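Long-range contacts in sugar-phosphate aldolase (Thermotoga maritima, PDB 1PVT), which is a member of the class II aldolase and adducin N-terminal domain family, with an AraD-like fold: residues A[104-109]-A[171-177]; A[56-60]-A[110-115]; A[162-166]-A[178-183]; A[61-65]-A[98-102]. The contacts are given in a common frame with arbitrary orientation. Residues are numbered along the deposited sequence.

Contact 1 of 4, residues A[104-109]-A[171-177]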
loop_
_atom_site.group_PDB
_atom_site.type_symbol
_atom_site.label_atom_id
_atom_site.label_comp_id
_atom_site.label_asym_id
_atom_site.label_seq_id
_atom_site.Cartn_x
_atom_site.Cartn_y
_atom_site.Cartn_z
ATOM N N PRO A 104 2.404 10.929 -4.053
ATOM C CA PRO A 104 2.536 11.882 -2.951
ATOM C C PRO A 104 2.185 11.249 -1.615
ATOM O O PRO A 104 2.909 11.402 -0.621
ATOM C CB PRO A 104 1.551 12.969 -3.328
ATOM C CG PRO A 104 1.612 12.957 -4.821
ATOM C CD PRO A 104 1.572 11.496 -5.129
ATOM N N THR A 105 1.059 10.540 -1.599
ATOM C CA THR A 105 0.594 9.880 -0.391
ATOM C C THR A 105 1.652 8.916 0.124
ATOM O O THR A 105 2.069 9.000 1.273
ATOM C CB THR A 105 -0.689 9.109 -0.651
ATOM O OG1 THR A 105 -1.673 9.989 -1.208
ATOM C CG2 THR A 105 -1.210 8.537 0.639
ATOM N N HIS A 106 2.089 8.007 -0.741
ATOM C CA HIS A 106 3.122 7.026 -0.401
ATOM C C HIS A 106 4.334 7.751 0.144
ATOM O O HIS A 106 4.976 7.312 1.105
ATOM C CB HIS A 106 3.549 6.249 -1.651
ATOM C CG HIS A 106 2.550 5.233 -2.105
ATOM N ND1 HIS A 106 2.767 3.876 -1.996
ATOM C CD2 HIS A 106 1.317 5.373 -2.648
ATOM C CE1 HIS A 106 1.713 3.225 -2.451
ATOM N NE2 HIS A 106 0.818 4.109 -2.852
ATOM N N LEU A 107 4.647 8.866 -0.505
ATOM C CA LEU A 107 5.781 9.670 -0.116
ATOM C C LEU A 107 5.742 9.904 1.367
ATOM O O LEU A 107 6.682 9.563 2.086
ATOM C CB LEU A 107 5.751 11.013 -0.826
ATOM C CG LEU A 107 7.029 11.318 -1.599
ATOM C CD1 LEU A 107 7.056 12.797 -1.931
ATOM C CD2 LEU A 107 8.249 10.924 -0.770
HETATM N N MSE A 108 4.632 10.469 1.823
HETATM C CA MSE A 108 4.475 10.781 3.229
HETATM C C MSE A 108 4.682 9.627 4.186
HETATM O O MSE A 108 5.419 9.764 5.163
HETATM C CB MSE A 108 3.117 11.428 3.474
HETATM C CG MSE A 108 2.998 12.810 2.837
HETATM SE SE MSE A 108 4.649 13.884 2.966
HETATM C CE MSE A 108 4.860 14.316 1.067
ATOM N N ILE A 109 4.043 8.492 3.917
ATOM C CA ILE A 109 4.202 7.341 4.803
ATOM C C ILE A 109 5.656 6.912 4.816
ATOM O O ILE A 109 6.210 6.564 5.867
ATOM C CB ILE A 109 3.382 6.115 4.353
ATOM C CG1 ILE A 109 1.905 6.473 4.203
ATOM C CG2 ILE A 109 3.539 4.999 5.376
ATOM C CD1 ILE A 109 1.549 7.070 2.865
ATOM N N GLY A 171 -4.673 10.473 -3.334
ATOM C CA GLY A 171 -3.228 10.621 -3.447
ATOM C C GLY A 171 -2.668 11.987 -3.084
ATOM O O GLY A 171 -1.800 12.513 -3.781
ATOM N N SER A 172 -3.166 12.551 -1.988
ATOM C CA SER A 172 -2.739 13.856 -1.504
ATOM C C SER A 172 -1.748 13.669 -0.372
ATOM O O SER A 172 -1.647 12.594 0.215
ATOM C CB SER A 172 -3.936 14.638 -0.981
ATOM O OG SER A 172 -4.478 13.993 0.159
ATOM N N VAL A 173 -1.014 14.724 -0.062
ATOM C CA VAL A 173 -0.048 14.647 1.015
ATOM C C VAL A 173 -0.812 14.393 2.304
ATOM O O VAL A 173 -0.380 13.630 3.170
ATOM C CB VAL A 173 0.745 15.962 1.131
ATOM C CG1 VAL A 173 1.292 16.116 2.539
ATOM C CG2 VAL A 173 1.895 15.967 0.119
ATOM N N GLU A 174 -1.965 15.044 2.401
ATOM C CA GLU A 174 -2.858 14.950 3.555
ATOM C C GLU A 174 -3.189 13.503 3.870
ATOM O O GLU A 174 -3.033 13.035 5.004
ATOM C CB GLU A 174 -4.157 15.695 3.248
ATOM C CG GLU A 174 -5.137 15.765 4.398
ATOM C CD GLU A 174 -6.586 15.773 3.925
ATOM O OE1 GLU A 174 -7.142 14.670 3.701
ATOM O OE2 GLU A 174 -7.163 16.877 3.763
ATOM N N LEU A 175 -3.676 12.813 2.846
ATOM C CA LEU A 175 -4.045 11.420 2.970
ATOM C C LEU A 175 -2.903 10.713 3.696
ATOM O O LEU A 175 -3.115 9.992 4.676
ATOM C CB LEU A 175 -4.267 10.832 1.571
ATOM C CG LEU A 175 -4.797 9.397 1.457
ATOM C CD1 LEU A 175 -6.070 9.240 2.286
ATOM C CD2 LEU A 175 -5.052 9.066 -0.009
ATOM N N GLY A 176 -1.685 10.959 3.223
ATOM C CA GLY A 176 -0.517 10.342 3.823
ATOM C C GLY A 176 -0.351 10.717 5.279
ATOM O O GLY A 176 -0.318 9.848 6.153
ATOM N N LEU A 177 -0.237 12.021 5.527
ATOM C CA LEU A 177 -0.083 12.545 6.878
ATOM C C LEU A 177 -1.136 11.879 7.768
ATOM O O LEU A 177 -0.804 11.263 8.794
ATOM C CB LEU A 177 -0.272 14.066 6.877
ATOM C CG LEU A 177 0.614 14.869 5.920
ATOM C CD1 LEU A 177 0.264 16.337 6.043
ATOM C CD2 LEU A 177 2.083 14.642 6.230
#
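This is a close helix-helix packing contact between the N-terminal part of helix 103-115 and the start of helix 173-182. The axes of the two short segments approach to 7.1 Å and cross at -32°, running roughly the same way. G176 makes this spacing possible. It lies opposite T105, with the two CA atoms 4.4 Å apart, and its CA sits 3.8 Å from M108 CB. A CB on G176 would clash with M108 CB. In this AraD-like fold both helices lie against the mixed sheet; T105 and L175 both touch W191 on strand 188-191. S172 is the N-cap of helix 173-182: its OG accepts from L175 N at 3.0 Å. The backbone oxygen of S172 takes a hydrogen bond from the other helix, T105 OG1 to S172 O at 3.0 Å, although the position of T105 OG1 is less certain in the model. On the outer side, the selenomethionine M108 packs on two residues: M108 CE is 3.5 Å from V173 CG2, and M108 CG is 4.0 Å from L177 CD2.

Contact 2 of 4, residues A[56-60]-A[110-115]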
loop_
_atom_site.group_PDB
_atom_site.type_symbol
_atom_site.label_atom_id
_atom_site.label_comp_id
_atom_site.label_asym_id
_atom_site.label_seq_id
_atom_site.Cartn_x
_atom_site.Cartn_y
_atom_site.Cartn_z
ATOM N N PRO A 56 13.602 13.493 4.364
ATOM C CA PRO A 56 14.945 12.989 4.040
ATOM C C PRO A 56 15.089 12.522 2.590
ATOM O O PRO A 56 14.132 12.526 1.816
ATOM C CB PRO A 56 15.132 11.840 5.030
ATOM C CG PRO A 56 14.330 12.289 6.221
ATOM C CD PRO A 56 13.071 12.837 5.575
ATOM N N GLU A 57 16.300 12.126 2.229
ATOM C CA GLU A 57 16.570 11.642 0.884
ATOM C C GLU A 57 16.320 10.141 0.871
ATOM O O GLU A 57 16.565 9.468 1.876
ATOM C CB GLU A 57 18.024 11.915 0.520
ATOM C CG GLU A 57 18.507 11.134 -0.680
ATOM C CD GLU A 57 20.011 10.949 -0.674
ATOM O OE1 GLU A 57 20.547 10.486 0.359
ATOM O OE2 GLU A 57 20.657 11.260 -1.697
HETATM N N MSE A 58 15.832 9.617 -0.256
HETATM C CA MSE A 58 15.568 8.180 -0.386
HETATM C C MSE A 58 15.384 7.733 -1.826
HETATM O O MSE A 58 15.265 8.543 -2.737
HETATM C CB MSE A 58 14.312 7.779 0.399
HETATM C CG MSE A 58 13.026 8.394 -0.149
HETATM SE SE MSE A 58 11.362 7.561 0.447
HETATM C CE MSE A 58 10.987 8.613 2.029
ATOM N N TYR A 59 15.372 6.419 -2.009
ATOM C CA TYR A 59 15.157 5.808 -3.312
ATOM C C TYR A 59 13.970 4.883 -3.135
ATOM O O TYR A 59 13.987 4.006 -2.275
ATOM C CB TYR A 59 16.348 4.957 -3.733
ATOM C CG TYR A 59 17.597 5.717 -4.062
ATOM C CD1 TYR A 59 17.818 6.228 -5.337
ATOM C CD2 TYR A 59 18.595 5.871 -3.108
ATOM C CE1 TYR A 59 19.016 6.863 -5.655
ATOM C CE2 TYR A 59 19.786 6.505 -3.410
ATOM C CZ TYR A 59 20.001 6.994 -4.679
ATOM O OH TYR A 59 21.216 7.582 -4.952
ATOM N N LEU A 60 12.929 5.074 -3.928
ATOM C CA LEU A 60 11.792 4.192 -3.797
ATOM C C LEU A 60 11.226 3.745 -5.141
ATOM O O LEU A 60 11.198 4.499 -6.129
ATOM C CB LEU A 60 10.686 4.832 -2.941
ATOM C CG LEU A 60 9.561 5.589 -3.655
ATOM C CD1 LEU A 60 8.304 5.618 -2.790
ATOM C CD2 LEU A 60 10.030 6.989 -3.998
ATOM N N HIS A 110 6.261 6.925 3.633
ATOM C CA HIS A 110 7.647 6.521 3.494
ATOM C C HIS A 110 8.571 7.394 4.325
ATOM O O HIS A 110 9.358 6.885 5.128
ATOM C CB HIS A 110 8.062 6.551 2.019
ATOM C CG HIS A 110 7.751 5.283 1.276
ATOM N ND1 HIS A 110 8.137 4.038 1.732
ATOM C CD2 HIS A 110 7.127 5.071 0.092
ATOM C CE1 HIS A 110 7.765 3.117 0.861
ATOM N NE2 HIS A 110 7.152 3.718 -0.143
ATOM N N ALA A 111 8.472 8.706 4.142
ATOM C CA ALA A 111 9.312 9.619 4.900
ATOM C C ALA A 111 9.225 9.275 6.392
ATOM O O ALA A 111 10.226 8.940 7.030
ATOM C CB ALA A 111 8.872 11.057 4.650
ATOM N N LYS A 112 8.013 9.321 6.935
ATOM C CA LYS A 112 7.789 9.044 8.351
ATOM C C LYS A 112 8.285 7.677 8.783
ATOM O O LYS A 112 8.797 7.512 9.884
ATOM C CB LYS A 112 6.301 9.181 8.670
ATOM C CG LYS A 112 5.647 10.405 8.007
ATOM C CD LYS A 112 6.263 11.756 8.447
ATOM C CE LYS A 112 5.878 12.136 9.893
ATOM N NZ LYS A 112 6.320 13.518 10.301
ATOM N N PHE A 113 8.123 6.696 7.910
ATOM C CA PHE A 113 8.563 5.340 8.200
ATOM C C PHE A 113 10.080 5.279 8.329
ATOM O O PHE A 113 10.624 4.566 9.172
ATOM C CB PHE A 113 8.102 4.396 7.083
ATOM C CG PHE A 113 6.841 3.643 7.404
ATOM C CD1 PHE A 113 6.332 2.714 6.502
ATOM C CD2 PHE A 113 6.189 3.827 8.626
ATOM C CE1 PHE A 113 5.200 1.972 6.809
ATOM C CE2 PHE A 113 5.054 3.091 8.948
ATOM C CZ PHE A 113 4.558 2.159 8.036
ATOM N N LYS A 114 10.752 6.032 7.468
ATOM C CA LYS A 114 12.202 6.085 7.466
ATOM C C LYS A 114 12.667 6.571 8.838
ATOM O O LYS A 114 13.640 6.056 9.397
ATOM C CB LYS A 114 12.676 7.043 6.372
ATOM C CG LYS A 114 14.152 6.936 6.034
ATOM C CD LYS A 114 14.534 7.947 4.966
ATOM C CE LYS A 114 15.991 7.807 4.557
ATOM N NZ LYS A 114 16.241 6.546 3.812
ATOM N N GLU A 115 11.953 7.557 9.376
ATOM C CA GLU A 115 12.265 8.120 10.685
ATOM C C GLU A 115 11.754 7.228 11.814
ATOM O O GLU A 115 12.520 6.799 12.678
ATOM C CB GLU A 115 11.643 9.515 10.818
ATOM C CG GLU A 115 12.309 10.582 9.949
ATOM C CD GLU A 115 11.658 11.961 10.078
ATOM O OE1 GLU A 115 11.378 12.385 11.225
ATOM O OE2 GLU A 115 11.437 12.624 9.034
#
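P56 opens the segment and lies against the C-terminal end of helix 103-115. Its CB is 3.9 Å from K114 CD, and its CD is 3.8 Å from E115 OE2. E57 points its CA-to-CB bond away from the helix and pairs with R37 in a salt bridge. Its backbone still meets the helix, with E57 O 3.2 Å from K114 CE. Strand 58-63 begins at M58, a selenomethionine that points toward the helix. The strand and helix segments cross at 123°, with their axes 10.8 Å apart, so side chains must span the gap. This is helix-on-sheet packing in the AraD-like fold, and M58 buries the most surface here. Its CE reaches A111 N at 3.3 Å and H110 CB at 3.6 Å. Its SE lies 5.0 Å from the centroid of the H110 ring, an oblique Met-aromatic contact. Y59 turns away, and its ring stacks on H83. L60 points back toward the helix, on the side of H110, whose NE2 is hydrogen-bonded to S31.

Contact 3 of 4, residues A[162-166]-A[178-183]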
loop_
_atom_site.group_PDB
_atom_site.type_symbol
_atom_site.label_atom_id
_atom_site.label_comp_id
_atom_site.label_asym_id
_atom_site.label_seq_id
_atom_site.Cartn_x
_atom_site.Cartn_y
_atom_site.Cartn_z
ATOM N N ILE A 162 -6.119 -2.561 13.494
ATOM C CA ILE A 162 -6.143 -1.608 12.385
ATOM C C ILE A 162 -6.935 -0.342 12.662
ATOM O O ILE A 162 -7.699 -0.270 13.623
ATOM C CB ILE A 162 -6.748 -2.253 11.121
ATOM C CG1 ILE A 162 -8.007 -3.033 11.501
ATOM C CG2 ILE A 162 -5.733 -3.157 10.459
ATOM C CD1 ILE A 162 -8.696 -3.695 10.340
ATOM N N SER A 163 -6.764 0.647 11.792
ATOM C CA SER A 163 -7.466 1.912 11.931
ATOM C C SER A 163 -8.027 2.368 10.590
ATOM O O SER A 163 -7.445 2.099 9.537
ATOM C CB SER A 163 -6.514 2.969 12.476
ATOM O OG SER A 163 -5.376 3.075 11.641
ATOM N N VAL A 164 -9.164 3.052 10.634
ATOM C CA VAL A 164 -9.799 3.547 9.425
ATOM C C VAL A 164 -9.363 4.983 9.227
ATOM O O VAL A 164 -8.965 5.642 10.177
ATOM C CB VAL A 164 -11.327 3.506 9.543
ATOM C CG1 VAL A 164 -11.954 3.953 8.244
ATOM C CG2 VAL A 164 -11.782 2.110 9.899
ATOM N N VAL A 165 -9.442 5.468 7.995
ATOM C CA VAL A 165 -9.040 6.835 7.686
ATOM C C VAL A 165 -10.055 7.537 6.782
ATOM O O VAL A 165 -10.311 7.088 5.664
ATOM C CB VAL A 165 -7.663 6.855 6.988
ATOM C CG1 VAL A 165 -7.329 8.267 6.524
ATOM C CG2 VAL A 165 -6.595 6.339 7.934
ATOM N N GLU A 166 -10.626 8.640 7.267
ATOM C CA GLU A 166 -11.606 9.403 6.495
ATOM C C GLU A 166 -10.945 9.852 5.193
ATOM O O GLU A 166 -10.064 10.716 5.186
ATOM C CB GLU A 166 -12.090 10.632 7.273
ATOM C CG GLU A 166 -11.950 10.543 8.794
ATOM C CD GLU A 166 -10.499 10.676 9.267
ATOM O OE1 GLU A 166 -9.805 11.618 8.811
ATOM O OE2 GLU A 166 -10.056 9.846 10.099
ATOM N N LYS A 178 -2.402 11.999 7.367
ATOM C CA LYS A 178 -3.493 11.382 8.115
ATOM C C LYS A 178 -3.152 9.914 8.392
ATOM O O LYS A 178 -3.063 9.481 9.544
ATOM C CB LYS A 178 -4.794 11.446 7.310
ATOM C CG LYS A 178 -5.414 12.823 7.175
ATOM C CD LYS A 178 -6.902 12.706 6.829
ATOM C CE LYS A 178 -7.626 14.035 7.015
ATOM N NZ LYS A 178 -9.112 13.910 6.916
ATOM N N THR A 179 -2.954 9.166 7.309
ATOM C CA THR A 179 -2.635 7.749 7.367
ATOM C C THR A 179 -1.536 7.409 8.355
ATOM O O THR A 179 -1.684 6.497 9.167
ATOM C CB THR A 179 -2.210 7.233 5.989
ATOM O OG1 THR A 179 -3.314 7.353 5.085
ATOM C CG2 THR A 179 -1.764 5.776 6.071
ATOM N N VAL A 180 -0.428 8.136 8.278
ATOM C CA VAL A 180 0.694 7.881 9.173
ATOM C C VAL A 180 0.277 7.951 10.638
ATOM O O VAL A 180 0.710 7.137 11.454
ATOM C CB VAL A 180 1.847 8.880 8.931
ATOM C CG1 VAL A 180 3.035 8.535 9.823
ATOM C CG2 VAL A 180 2.259 8.852 7.470
ATOM N N GLU A 181 -0.573 8.918 10.965
ATOM C CA GLU A 181 -1.041 9.093 12.338
ATOM C C GLU A 181 -1.783 7.863 12.858
ATOM O O GLU A 181 -1.501 7.369 13.955
ATOM C CB GLU A 181 -1.956 10.309 12.417
ATOM C CG GLU A 181 -1.371 11.535 11.753
ATOM C CD GLU A 181 -2.294 12.730 11.840
ATOM O OE1 GLU A 181 -3.490 12.576 11.503
ATOM O OE2 GLU A 181 -1.821 13.822 12.237
ATOM N N LYS A 182 -2.740 7.383 12.068
ATOM C CA LYS A 182 -3.527 6.213 12.429
ATOM C C LYS A 182 -2.612 4.999 12.322
ATOM O O LYS A 182 -2.741 4.027 13.067
ATOM C CB LYS A 182 -4.702 6.065 11.465
ATOM C CG LYS A 182 -5.230 7.388 10.920
ATOM C CD LYS A 182 -5.763 8.297 12.017
ATOM C CE LYS A 182 -6.141 9.666 11.456
ATOM N NZ LYS A 182 -7.192 9.594 10.394
ATOM N N SER A 183 -1.676 5.077 11.384
ATOM C CA SER A 183 -0.726 4.001 11.151
ATOM C C SER A 183 0.398 3.991 12.191
ATOM O O SER A 183 1.515 3.546 11.909
ATOM C CB SER A 183 -0.127 4.147 9.754
ATOM O OG SER A 183 0.858 3.156 9.516
#
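K182, V165 and E166 bury the most surface in this contact. They join strand 163-165 to the C-terminal part of helix 173-182, inside the beta-alpha-beta unit that continues into strand 188-191. The strand and helix segments run nearly antiparallel, at 165°, with their axes 8.6 Å apart. K182 lies along the strand. Its aliphatic part covers V165, with K182 CG 3.4 Å from V165 CG2. Its amino group goes on to E166, K182 NZ to E166 OE2 at 2.9 Å. V165 points toward the helix and fills the space between the elements. Its CG1 is 4.1 Å from K178 CB, and its CG2 is 4.2 Å from T179 CA. V165 also touches V189 on the neighbouring strand. E166 follows at the exposed edge. Its other carboxylate oxygen, OE1, meets K178 NZ at 3.1 Å. K178 and K182 are one helical turn apart, so a single carboxylate can bridge both. At the other end S163 OG gives a weak hydrogen bond to K182 O at 3.1 Å, near the end of the helix. The contact thus has an apolar centre at V165 with polar bonds at both ends. E166 is shared by K178 and K182, so it offsets only part of their combined positive charge; K178 also has a weak, long ion pair with E174.

Contact 4 of 4, residues A[61-65]-A[98-102]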
loop_
_atom_site.group_PDB
_atom_site.type_symbol
_atom_site.label_atom_id
_atom_site.label_comp_id
_atom_site.label_asym_id
_atom_site.label_seq_id
_atom_site.Cartn_x
_atom_site.Cartn_y
_atom_site.Cartn_z
ATOM N N LEU A 61 10.803 2.483 -5.151
ATOM C CA LEU A 61 10.207 1.836 -6.303
ATOM C C LEU A 61 8.708 1.945 -6.108
ATOM O O LEU A 61 8.187 1.590 -5.053
ATOM C CB LEU A 61 10.620 0.361 -6.345
ATOM C CG LEU A 61 12.015 0.012 -6.881
ATOM C CD1 LEU A 61 12.442 -1.369 -6.396
ATOM C CD2 LEU A 61 11.994 0.096 -8.410
ATOM N N ILE A 62 8.017 2.456 -7.112
ATOM C CA ILE A 62 6.578 2.585 -7.009
ATOM C C ILE A 62 5.967 2.362 -8.377
ATOM O O ILE A 62 6.550 2.709 -9.399
ATOM C CB ILE A 62 6.176 3.979 -6.482
ATOM C CG1 ILE A 62 4.668 4.032 -6.224
ATOM C CG2 ILE A 62 6.546 5.039 -7.498
ATOM C CD1 ILE A 62 4.202 5.316 -5.570
ATOM N N THR A 63 4.791 1.755 -8.392
ATOM C CA THR A 63 4.109 1.493 -9.641
ATOM C C THR A 63 3.889 2.836 -10.318
ATOM O O THR A 63 3.724 3.855 -9.651
ATOM C CB THR A 63 2.757 0.756 -9.398
ATOM O OG1 THR A 63 2.073 1.334 -8.279
ATOM C CG2 THR A 63 2.997 -0.704 -9.104
ATOM N N ALA A 64 3.922 2.832 -11.646
ATOM C CA ALA A 64 3.724 4.039 -12.441
ATOM C C ALA A 64 2.249 4.355 -12.575
ATOM O O ALA A 64 1.397 3.611 -12.112
ATOM C CB ALA A 64 4.335 3.870 -13.823
ATOM N N THR A 65 1.949 5.461 -13.235
ATOM C CA THR A 65 0.572 5.879 -13.402
ATOM C C THR A 65 -0.119 5.075 -14.494
ATOM O O THR A 65 0.461 4.812 -15.546
ATOM C CB THR A 65 0.513 7.397 -13.705
ATOM O OG1 THR A 65 -0.839 7.790 -13.973
ATOM C CG2 THR A 65 1.416 7.733 -14.888
ATOM N N LYS A 98 5.279 8.569 -15.375
ATOM C CA LYS A 98 5.431 9.197 -14.074
ATOM C C LYS A 98 4.831 8.218 -13.088
ATOM O O LYS A 98 3.987 7.406 -13.456
ATOM C CB LYS A 98 4.667 10.516 -14.021
ATOM C CG LYS A 98 5.250 11.571 -14.922
ATOM C CD LYS A 98 4.385 12.809 -14.959
ATOM C CE LYS A 98 5.119 13.966 -15.625
ATOM N NZ LYS A 98 6.337 14.373 -14.853
ATOM N N PRO A 99 5.256 8.271 -11.821
ATOM C CA PRO A 99 4.673 7.326 -10.870
ATOM C C PRO A 99 3.151 7.489 -10.808
ATOM O O PRO A 99 2.554 8.308 -11.520
ATOM C CB PRO A 99 5.341 7.703 -9.547
ATOM C CG PRO A 99 6.627 8.323 -9.968
ATOM C CD PRO A 99 6.239 9.145 -11.162
ATOM N N THR A 100 2.532 6.694 -9.946
ATOM C CA THR A 100 1.094 6.737 -9.763
ATOM C C THR A 100 0.658 8.063 -9.158
ATOM O O THR A 100 1.424 8.731 -8.472
ATOM C CB THR A 100 0.634 5.612 -8.827
ATOM O OG1 THR A 100 -0.663 5.930 -8.311
ATOM C CG2 THR A 100 1.601 5.449 -7.673
ATOM N N SER A 101 -0.586 8.433 -9.412
ATOM C CA SER A 101 -1.136 9.659 -8.870
ATOM C C SER A 101 -0.976 9.691 -7.343
ATOM O O SER A 101 -0.715 10.749 -6.770
ATOM C CB SER A 101 -2.626 9.766 -9.216
ATOM O OG SER A 101 -2.870 9.522 -10.592
ATOM N N GLU A 102 -1.135 8.546 -6.680
ATOM C CA GLU A 102 -1.025 8.518 -5.220
ATOM C C GLU A 102 0.402 8.475 -4.696
ATOM O O GLU A 102 0.656 8.190 -3.522
ATOM C CB GLU A 102 -1.854 7.367 -4.627
ATOM C CG GLU A 102 -1.543 5.981 -5.139
ATOM C CD GLU A 102 -2.530 4.958 -4.607
ATOM O OE1 GLU A 102 -3.749 5.172 -4.779
ATOM O OE2 GLU A 102 -2.098 3.945 -4.023
HETATM O O HOH W 1 -2.170 6.175 -11.237
#
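Two backbone hydrogen bonds join the end of strand 58-63 to the loop that leads into helix 103-115. T65 N donates to K98 O at 2.8 Å, and T100 N donates to T63 O at 3.1 Å. They flank A64 and P99, whose CA atoms are 3.8 Å apart, and make a single beta bridge. A64 and P99 are a non-hydrogen-bonded antiparallel pair, so the bridge makes no use of the NH that P99 lacks. The chain directions are 84° apart, so the loop crosses the strand end instead of extending the sheet. T100 then starts an ST turn. Its OG1 accepts from E102 N at 3.1 Å, just where E102 takes the N-cap position of helix 103-115. In this AraD-like domain the bridge and turn therefore tie a sheet strand to the start of a helix. T100 OG1 also bonds a water at 3.3 Å. The same water has weak bonds to T65 OG1 at 3.4 Å and S101 OG at 3.5 Å, linking the segments at the exposed side. Other polar groups are satisfied by neighbours: T63 OG1 by N29 and the backbone of I30, A64 O by S67, K98 NZ by N47, and E102 OE2 by H106. Next to the backbone bridge, I62 packs on P99, with I62 CG2 3.6 Å from P99 CB.

Overall arrangement
Helix 103-115 links contacts 1 and 2, whose centres are 12 Å apart. Helix 173-182 links contacts 1 and 3, with centres 11 Å apart. The two helices keep touching beyond contact 1: V180 CG2 is 3.6 Å from I109 CA, and V180 CG1 is 3.5 Å from K112 CB. Contacts 2 and 4 divide strand 58-63 between them. Contact 4 meets contact 1 where G171 CA lies 3.7 Å from E102 CB and H106 CG lies 3.8 Å from I62 CD1. Contacts 3 and 4 are farthest apart, with centres 21 Å and nearest atoms about 10 Å apart, yet both reach the same mixed sheet.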